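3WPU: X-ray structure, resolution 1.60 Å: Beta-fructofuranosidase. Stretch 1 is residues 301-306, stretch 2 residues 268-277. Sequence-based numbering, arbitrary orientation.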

# COMPACT_ATOMS: atom_id res chain seq x y z
N ALA A 301 -5.45 21.67 13.70
CA ALA A 301 -4.42 20.82 13.06
C ALA A 301 -3.89 19.73 13.98
O ALA A 301 -3.38 18.70 13.52
CB ALA A 301 -3.28 21.67 12.56
N THR A 302 -4.04 19.93 15.29
CA THR A 302 -3.54 18.96 16.26
C THR A 302 -4.32 17.66 16.25
O THR A 302 -3.88 16.69 16.82
CB THR A 302 -3.55 19.50 17.69
OG1 THR A 302 -4.90 19.86 18.06
CG2 THR A 302 -2.62 20.69 17.81
N TYR A 303 -5.50 17.65 15.62
CA TYR A 303 -6.25 16.42 15.40
C TYR A 303 -5.74 15.55 14.22
O TYR A 303 -6.25 14.45 13.99
CB TYR A 303 -7.72 16.78 15.20
CG TYR A 303 -8.31 17.50 16.40
CD1 TYR A 303 -8.27 16.92 17.66
CD2 TYR A 303 -8.94 18.74 16.27
CE1 TYR A 303 -8.81 17.56 18.77
CE2 TYR A 303 -9.49 19.39 17.37
CZ TYR A 303 -9.41 18.80 18.62
OH TYR A 303 -9.95 19.42 19.76
N GLN A 304 -4.77 16.05 13.47
CA GLN A 304 -4.14 15.31 12.37
C GLN A 304 -2.71 14.97 12.75
O GLN A 304 -1.81 15.81 12.58
CB GLN A 304 -4.19 16.13 11.09
CG GLN A 304 -5.57 16.21 10.44
CD GLN A 304 -6.48 17.24 11.08
OE1 GLN A 304 -6.09 18.40 11.26
NE2 GLN A 304 -7.70 16.83 11.42
N ILE A 305 -2.52 13.76 13.28
CA ILE A 305 -1.21 13.35 13.83
C ILE A 305 -0.88 11.91 13.42
O ILE A 305 -0.59 11.01 14.25
CB ILE A 305 -1.14 13.55 15.36
CG1 ILE A 305 -2.31 12.83 16.07
CG2 ILE A 305 -1.14 15.02 15.71
CD1 ILE A 305 -2.21 12.79 17.58
N GLY A 306 -0.91 11.68 12.11
CA GLY A 306 -0.56 10.40 11.56
C GLY A 306 0.91 10.11 11.72
O GLY A 306 1.73 11.02 11.76
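Stretch 2 (268-277) AMQRETATCN

How does stretch 2 begin its path over stretch 1? It has no regular helix or strand, runs roughly opposite to stretch 1 and opens extended, with Ala268 turned away and Met269 directed toward it. Met269 CE lies 4.1 Å from Ile305 CG2, an apolar contact.

What happens where the chain bends? After Gln270 the backbone turns back on itself: Thr273 N donates to Gln270 O at 3.1 Å, and Ala274 N makes a weak hydrogen bond to the same oxygen at 3.0 Å. Arg271 lies beside Tyr303, their CA atoms 6.6 Å apart. Its extended side chain brings the guanidinium to the tyrosine, with Tyr303 CD1 over one face, 3.8 Å from Arg271 CZ.

What links the stretches, since no direct hydrogen bond crosses? Two waters: one donates to backbone Arg271 O (2.9 Å) and Thr302 O (2.7 Å); the other donates to Arg271 O and Ala274 O (both 2.9 Å) and accepts from hydroxyl Thr302 OG1 (2.7 Å).

Where does the chain go after the turn? Ala274 points toward stretch 1, its CB 4.1 Å from Ile305 CD1, while its O approaches Thr302 CB at 3.3 Å. Extended again, the chain carries Thr275 CA past Thr302 CG2 at 4.0 Å; Cys276 N follows, 4.3 Å from that methyl. Asn277, out of reach, caps the helix that follows.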

# COMPACT_ATOMS: atom_id res chain seq x y z
N ALA A 268 1.39 9.02 19.47
CA ALA A 268 0.80 8.59 20.74
C ALA A 268 0.58 9.76 21.71
O ALA A 268 1.29 9.93 22.72
CB ALA A 268 1.68 7.51 21.36
N MET A 269 -0.39 10.58 21.38
CA MET A 269 -0.80 11.70 22.22
C MET A 269 -2.28 11.55 22.47
O MET A 269 -3.02 11.08 21.61
CB MET A 269 -0.52 13.03 21.54
CG MET A 269 0.96 13.39 21.53
SD MET A 269 1.37 14.96 20.74
CE MET A 269 1.27 14.59 19.00
N GLN A 270 -2.73 11.93 23.66
CA GLN A 270 -4.14 12.00 23.93
C GLN A 270 -4.74 13.00 22.97
O GLN A 270 -4.19 14.09 22.78
CB GLN A 270 -4.35 12.46 25.38
CG GLN A 270 -5.80 12.50 25.82
CD GLN A 270 -6.43 11.13 25.94
OE1 GLN A 270 -7.58 10.91 25.53
NE2 GLN A 270 -5.70 10.19 26.47
N ARG A 271 -5.88 12.66 22.35
CA ARG A 271 -6.42 13.46 21.26
C ARG A 271 -6.60 14.93 21.65
O ARG A 271 -6.23 15.84 20.91
CB ARG A 271 -7.76 12.89 20.82
CG ARG A 271 -8.46 13.71 19.76
CD ARG A 271 -9.71 12.98 19.31
NE ARG A 271 -10.36 13.64 18.18
CZ ARG A 271 -9.95 13.57 16.91
NH1 ARG A 271 -8.84 12.89 16.56
NH2 ARG A 271 -10.64 14.19 15.96
N GLU A 272 -7.16 15.13 22.84
CA GLU A 272 -7.52 16.44 23.32
C GLU A 272 -6.35 17.31 23.76
O GLU A 272 -6.51 18.53 23.86
CB GLU A 272 -8.50 16.29 24.49
CG GLU A 272 -9.80 15.57 24.13
CD GLU A 272 -9.72 14.04 24.11
OE1 GLU A 272 -10.68 13.41 23.64
OE2 GLU A 272 -8.71 13.45 24.55
N THR A 273 -5.21 16.71 24.09
CA THR A 273 -4.07 17.50 24.55
C THR A 273 -2.91 17.51 23.54
O THR A 273 -1.89 18.15 23.78
CB THR A 273 -3.52 16.97 25.88
OG1 THR A 273 -3.06 15.63 25.72
CG2 THR A 273 -4.60 17.01 26.93
N ALA A 274 -3.07 16.80 22.43
CA ALA A 274 -2.01 16.76 21.41
C ALA A 274 -1.60 18.16 20.98
O ALA A 274 -2.46 19.04 20.76
CB ALA A 274 -2.44 15.94 20.21
N THR A 275 -0.29 18.37 20.88
CA THR A 275 0.26 19.62 20.42
C THR A 275 1.34 19.39 19.38
O THR A 275 1.91 18.30 19.27
CB THR A 275 0.88 20.40 21.57
OG1 THR A 275 1.91 19.60 22.15
CG2 THR A 275 -0.17 20.76 22.61
N CYS A 276 1.61 20.44 18.61
CA CYS A 276 2.70 20.43 17.67
C CYS A 276 3.80 21.34 18.20
O CYS A 276 3.57 22.16 19.08
CB CYS A 276 2.20 20.77 16.28
SG CYS A 276 1.20 19.39 15.64
N ASN A 277 5.02 21.12 17.73
CA ASN A 277 6.14 21.96 18.13
C ASN A 277 6.80 22.59 16.91
O ASN A 277 6.33 22.41 15.78
CB ASN A 277 7.12 21.16 18.98
CG ASN A 277 7.76 20.01 18.23
OD1 ASN A 277 7.88 20.02 17.00
ND2 ASN A 277 8.18 18.99 18.98
O HOH W 1 -5.20 14.86 18.35
O HOH W 2 -5.27 18.51 20.39